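Local coordinates for endonuclease V (Homo sapiens, PDB 6OZE), which cleaves inosine-containing RNA as a metal-dependent endoribonuclease, the human member of the endonuclease V family with its RNase H-like fold, at residues His19-Asp24 with Gly204-Leu209; Leu115-Asn120 with Leu140-Val145. The protein carries 4 engineered substitutions. All coordinates share one frame; numbering follows the deposited sequence. Where two conformers were deposited one is given.

Contact 1: residues His19-Asp24 with Gly204-Leu209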
loop_
_atom_site.group_PDB
_atom_site.type_symbol
_atom_site.label_atom_id
_atom_site.label_comp_id
_atom_site.label_asym_id
_atom_site.label_seq_id
_atom_site.Cartn_x
_atom_site.Cartn_y
_atom_site.Cartn_z
ATOM N N HIS A 19 16.494 6.123 -3.626
ATOM C CA HIS A 19 15.802 6.378 -4.882
ATOM C C HIS A 19 14.347 6.785 -4.703
ATOM O O HIS A 19 13.681 7.059 -5.704
ATOM C CB HIS A 19 15.881 5.160 -5.809
ATOM C CG HIS A 19 17.258 4.894 -6.326
ATOM N ND1 HIS A 19 18.180 4.135 -5.637
ATOM C CD2 HIS A 19 17.880 5.313 -7.453
ATOM C CE1 HIS A 19 19.304 4.079 -6.329
ATOM N NE2 HIS A 19 19.149 4.785 -7.435
ATOM N N VAL A 20 13.838 6.812 -3.468
ATOM C CA VAL A 20 12.456 7.232 -3.233
ATOM C C VAL A 20 12.291 8.705 -3.590
ATOM O O VAL A 20 13.122 9.550 -3.234
ATOM C CB VAL A 20 12.039 6.968 -1.774
ATOM C CG1 VAL A 20 10.644 7.536 -1.506
ATOM C CG2 VAL A 20 12.049 5.499 -1.465
ATOM N N VAL A 21 11.213 9.016 -4.301
ATOM C CA VAL A 21 10.861 10.383 -4.678
ATOM C C VAL A 21 9.601 10.737 -3.903
ATOM O O VAL A 21 8.542 10.154 -4.140
ATOM C CB VAL A 21 10.623 10.490 -6.191
ATOM C CG1 VAL A 21 10.063 11.860 -6.561
ATOM C CG2 VAL A 21 11.902 10.191 -6.959
ATOM N N ASP A 22 9.686 11.709 -2.987
ATOM C CA ASP A 22 8.568 12.007 -2.096
ATOM C C ASP A 22 7.788 13.246 -2.519
ATOM O O ASP A 22 7.206 13.941 -1.678
ATOM C CB ASP A 22 9.011 12.090 -0.635
ATOM C CG ASP A 22 10.054 13.156 -0.400
ATOM O OD1 ASP A 22 10.732 13.550 -1.371
ATOM O OD2 ASP A 22 10.198 13.594 0.761
ATOM N N ARG A 23 7.754 13.524 -3.815
ATOM C CA ARG A 23 6.998 14.620 -4.381
ATOM C C ARG A 23 6.183 14.086 -5.546
ATOM O O ARG A 23 6.396 12.968 -6.028
ATOM C CB ARG A 23 7.924 15.734 -4.874
ATOM C CG ARG A 23 8.768 15.310 -6.051
ATOM C CD ARG A 23 9.755 16.388 -6.452
ATOM N NE ARG A 23 10.617 15.925 -7.534
ATOM C CZ ARG A 23 10.290 15.979 -8.821
ATOM N NH1 ARG A 23 9.117 16.480 -9.191
ATOM N NH2 ARG A 23 11.136 15.531 -9.738
ATOM N N ASP A 24 5.232 14.897 -5.990
ATOM C CA ASP A 24 4.441 14.529 -7.151
ATOM C C ASP A 24 5.276 14.692 -8.411
ATOM O O ASP A 24 6.036 15.653 -8.552
ATOM C CB ASP A 24 3.203 15.421 -7.222
ATOM C CG ASP A 24 2.280 15.204 -6.039
ATOM O OD1 ASP A 24 2.000 14.030 -5.724
ATOM O OD2 ASP A 24 1.866 16.213 -5.424
ATOM N N GLY A 204 4.554 5.998 -0.709
ATOM C CA GLY A 204 5.448 4.959 -1.165
ATOM C C GLY A 204 6.534 5.544 -2.044
ATOM O O GLY A 204 7.715 5.527 -1.690
ATOM N N HIS A 205 6.136 6.093 -3.190
ATOM C CA HIS A 205 7.103 6.573 -4.172
ATOM C C HIS A 205 6.365 7.462 -5.157
ATOM O O HIS A 205 5.220 7.177 -5.518
ATOM C CB HIS A 205 7.726 5.387 -4.924
ATOM C CG HIS A 205 8.751 5.765 -5.949
ATOM N ND1 HIS A 205 9.863 6.530 -5.658
ATOM C CD2 HIS A 205 8.872 5.412 -7.253
ATOM C CE1 HIS A 205 10.605 6.658 -6.747
ATOM N NE2 HIS A 205 10.032 5.980 -7.726
ATOM N N ARG A 206 7.011 8.562 -5.550
ATOM C CA ARG A 206 6.532 9.431 -6.624
ATOM C C ARG A 206 5.146 10.013 -6.361
ATOM O O ARG A 206 4.367 10.210 -7.293
ATOM C CB ARG A 206 6.596 8.750 -7.994
ATOM C CG ARG A 206 7.992 8.646 -8.549
ATOM C CD ARG A 206 7.974 8.873 -10.041
ATOM N NE ARG A 206 7.839 7.634 -10.791
ATOM C CZ ARG A 206 7.122 7.513 -11.904
ATOM N NH1 ARG A 206 6.456 8.555 -12.380
ATOM N NH2 ARG A 206 7.061 6.346 -12.533
ATOM N N MET A 207 4.826 10.284 -5.099
ATOM C CA MET A 207 3.629 11.055 -4.792
ATOM C C MET A 207 3.870 11.836 -3.510
ATOM O O MET A 207 4.622 11.407 -2.635
ATOM C CB MET A 207 2.407 10.137 -4.648
ATOM C CG MET A 207 1.057 10.872 -4.770
ATOM S SD MET A 207 -0.182 9.739 -5.446
ATOM C CE MET A 207 -1.542 10.857 -5.802
ATOM N N SER A 208 3.253 13.011 -3.420
ATOM C CA SER A 208 3.272 13.756 -2.174
ATOM C C SER A 208 2.246 13.161 -1.219
ATOM O O SER A 208 1.289 12.493 -1.627
ATOM C CB SER A 208 2.967 15.235 -2.413
ATOM O OG SER A 208 1.602 15.396 -2.780
ATOM N N LEU A 209 2.477 13.377 0.075
ATOM C CA LEU A 209 1.560 12.833 1.069
ATOM C C LEU A 209 0.172 13.448 0.931
ATOM O O LEU A 209 -0.836 12.735 1.003
ATOM C CB LEU A 209 2.122 13.066 2.469
ATOM C CG LEU A 209 1.235 12.599 3.627
ATOM C CD1 LEU A 209 0.936 11.098 3.512
ATOM C CD2 LEU A 209 1.921 12.916 4.939
#
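Asp24 grips Ser208 with both carboxylate oxygens, and this pair anchors one end of the contact. Ser208 N gives a nearly straight bond to Asp24 OD1 (2.8 Å, 176° at the hydrogen), reaching it from above the carboxylate plane, while Ser208 OG meets Asp24 OD2 at 2.8 Å on the syn side but tilted out of that plane. Met207 CG also comes close to the carboxylate, 3.4 Å from Asp24 OD1. Ser208 is an N-cap, its OG set between the backbone N and the carbonyl carbon (chi1 70°). At the other end the imidazole of His205 does the holding. Val21 N donates to His205 ND1 (3.1 Å, 161°), slightly tilted from the ring plane, while His205 NE2 is bonded to Asp139 OD1; gripped through both nitrogens, the ring is fixed in rotation. Between these ends lies a single backbone bond, Arg206 N to Val21 O at 2.6 Å, with a minor, strongly bent CA-H...O contact from Arg206 CA to Arg23 O at 3.6 Å. Met207 O is buried here without a polar partner.

Apolar contacts are few. Val21 CG2 lies 3.8 Å from His205 CE1, Val21 CB rests on Arg206 CG, and that same CG sits over one face of the His205 ring, offset toward its rim. The guanidinium of Arg206 turns instead to Glu26, a salt bridge through NH1.

The loop after helix 3-17 thus clasps the end of strand 199-205 and the turn beyond it. Around this clasp, Ser208 OG takes the N-H of Ala211 in the first turn of helix 209-218, Leu215 of the same helix packs on Met207, and Val136 of helix 130-138 touches His19, Val20 and His205.

Contact 2: residues Leu115-Asn120 with Leu140-Val145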
loop_
_atom_site.group_PDB
_atom_site.type_symbol
_atom_site.label_atom_id
_atom_site.label_comp_id
_atom_site.label_asym_id
_atom_site.label_seq_id
_atom_site.Cartn_x
_atom_site.Cartn_y
_atom_site.Cartn_z
ATOM N N LEU A 115 -0.258 2.802 -7.801
ATOM C CA LEU A 115 -0.669 1.623 -7.050
ATOM C C LEU A 115 -1.031 2.039 -5.637
ATOM O O LEU A 115 -0.265 2.757 -4.985
ATOM C CB LEU A 115 0.475 0.606 -6.947
ATOM C CG LEU A 115 0.996 -0.036 -8.228
ATOM C CD1 LEU A 115 2.185 -0.956 -7.881
ATOM C CD2 LEU A 115 -0.117 -0.823 -8.884
ATOM N N LEU A 116 -2.166 1.553 -5.163
ATOM C CA LEU A 116 -2.497 1.573 -3.745
ATOM C C LEU A 116 -2.097 0.216 -3.178
ATOM O O LEU A 116 -2.572 -0.828 -3.651
ATOM C CB LEU A 116 -3.983 1.829 -3.523
ATOM C CG LEU A 116 -4.551 3.126 -4.118
ATOM C CD1 LEU A 116 -5.987 3.331 -3.628
ATOM C CD2 LEU A 116 -3.691 4.356 -3.776
ATOM N N VAL A 117 -1.240 0.235 -2.165
ATOM C CA VAL A 117 -0.608 -0.969 -1.628
ATOM C C VAL A 117 -1.142 -1.218 -0.232
ATOM O O VAL A 117 -1.125 -0.315 0.613
ATOM C CB VAL A 117 0.910 -0.774 -1.572
ATOM C CG1 VAL A 117 1.597 -2.005 -0.983
ATOM C CG2 VAL A 117 1.418 -0.493 -2.943
ATOM N N ASP A 118 -1.613 -2.437 0.018
ATOM C CA ASP A 118 -1.958 -2.824 1.377
ATOM C C ASP A 118 -0.667 -2.997 2.168
ATOM O O ASP A 118 -0.071 -4.077 2.163
ATOM C CB ASP A 118 -2.793 -4.106 1.385
ATOM C CG ASP A 118 -3.282 -4.481 2.782
ATOM O OD1 ASP A 118 -2.939 -3.792 3.765
ATOM O OD2 ASP A 118 -4.025 -5.471 2.898
ATOM N N GLY A 119 -0.241 -1.939 2.840
ATOM C CA GLY A 119 1.051 -1.907 3.496
ATOM C C GLY A 119 1.486 -0.469 3.670
ATOM O O GLY A 119 0.805 0.462 3.254
ATOM N N ASN A 120 2.635 -0.299 4.312
ATOM C CA ASN A 120 3.118 1.045 4.583
ATOM C C ASN A 120 4.221 1.430 3.603
ATOM O O ASN A 120 4.897 0.580 3.013
ATOM C CB ASN A 120 3.660 1.168 6.007
ATOM C CG ASN A 120 2.591 1.009 7.063
ATOM O OD1 ASN A 120 1.958 1.986 7.495
ATOM N ND2 ASN A 120 2.411 -0.226 7.525
ATOM N N LEU A 140 6.783 3.137 -10.217
ATOM C CA LEU A 140 5.423 3.621 -10.336
ATOM C C LEU A 140 5.070 4.438 -9.104
ATOM O O LEU A 140 5.532 4.137 -8.000
ATOM C CB LEU A 140 4.429 2.459 -10.429
ATOM C CG LEU A 140 4.381 1.643 -11.721
ATOM C CD1 LEU A 140 3.436 0.459 -11.533
ATOM C CD2 LEU A 140 3.942 2.523 -12.891
ATOM N N PRO A 141 4.260 5.480 -9.259
ATOM C CA PRO A 141 3.677 6.127 -8.085
ATOM C C PRO A 141 2.982 5.092 -7.220
ATOM O O PRO A 141 2.223 4.246 -7.710
ATOM C CB PRO A 141 2.675 7.109 -8.698
ATOM C CG PRO A 141 3.270 7.442 -10.046
ATOM C CD PRO A 141 3.836 6.119 -10.519
ATOM N N CYS A 142 3.296 5.102 -5.924
ATOM C CA CYS A 142 2.729 4.128 -5.003
ATOM C C CYS A 142 2.369 4.806 -3.694
ATOM O O CYS A 142 3.110 5.666 -3.210
ATOM C CB CYS A 142 3.714 2.998 -4.680
ATOM S SG CYS A 142 3.893 1.726 -5.941
ATOM N N VAL A 143 1.240 4.386 -3.129
ATOM C CA VAL A 143 0.728 4.890 -1.859
ATOM C C VAL A 143 0.598 3.714 -0.901
ATOM O O VAL A 143 0.017 2.676 -1.258
ATOM C CB VAL A 143 -0.648 5.538 -2.065
ATOM C CG1 VAL A 143 -1.241 5.985 -0.716
ATOM C CG2 VAL A 143 -0.533 6.696 -3.036
ATOM N N GLY A 144 1.110 3.883 0.315
ATOM C CA GLY A 144 0.888 2.899 1.355
ATOM C C GLY A 144 -0.426 3.152 2.066
ATOM O O GLY A 144 -0.663 4.256 2.575
ATOM N N VAL A 145 -1.314 2.163 2.068
ATOM C CA VAL A 145 -2.606 2.240 2.744
ATOM C C VAL A 145 -2.600 1.158 3.809
ATOM O O VAL A 145 -2.709 -0.034 3.492
ATOM C CB VAL A 145 -3.777 2.027 1.770
ATOM C CG1 VAL A 145 -5.119 2.109 2.506
ATOM C CG2 VAL A 145 -3.694 3.014 0.613
#
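Leu115 and Cys142 begin a parallel pairing in which Leu116 faces Val143, Val117 faces Gly144 and Asp118 faces Val145. Four regular backbone bonds, each 2.9 Å, run Leu115 N to Pro141 O, Val143 N to Leu115 O, Val117 N to Val143 O and Val145 N to Val117 O. Cys142 CA adds a CA-H...O contact to Leu115 O (3.3 Å). The short strand segments are turned by 30° against each other.

The tight part is the buried leucine end. Leu115 CG lies anti to its carbonyl carbon (chi1 -64°), and with the chain extended at the next bond (chi2 177°) CD1 reaches Cys142 SG at 3.7 Å and Leu140 CD1 at 4.1 Å, the two leucines crossing at a slant. On the other face of the sheet Leu116 and Val143 lie side by side, pointing the same way, with Leu116 CD2 3.7 Å from Val143 CB; Leu215, Ala212 and Thr216 of helix 209-218 pack against this pair.

At the far end Asp118 and the loop residues Gly119 and Asn120 are partly exposed, while Val145 across from them stays buried. Hydrogen bonding becomes less regular: Gly119 N still reaches Val145 O, but at 3.2 Å and from above the carbonyl plane. The backbones nevertheless pack closely, since Gly144, having no side chain, lets Gly119 O come within 3.1 Å of its CA. The carboxylate of Asp118 turns to Lys147, a salt bridge through OD2.

Strand 115-118, helix 130-138 and strand 142-146 form a beta-alpha-beta crossover, whose two parallel strands lie at the centre of the mixed sheet of this RNase H-like fold.

From the N terminus, the chain leaves helix 3-17 and enters the loop 19-24, the first half of contact 1. It then builds strands 39-47, 54-63 and 69-78 and helix 89-106 before reaching 115-120. Contact 2 closes a short loop through helix 130-138 back to 140-145. Strand 142-146, helix 159-167 and strands 174-178 and 184-189 follow before contact 1 closes at the end of strand 199-205 and the turn after it, so the smaller loop lies wholly within the larger. The two meet in a classic beta bulge: His205 O with Cys142 N and Gly204 N with Cys142 O are probable hydrogen bonds. Together they tie the N-terminal loop to the middle of the sheet.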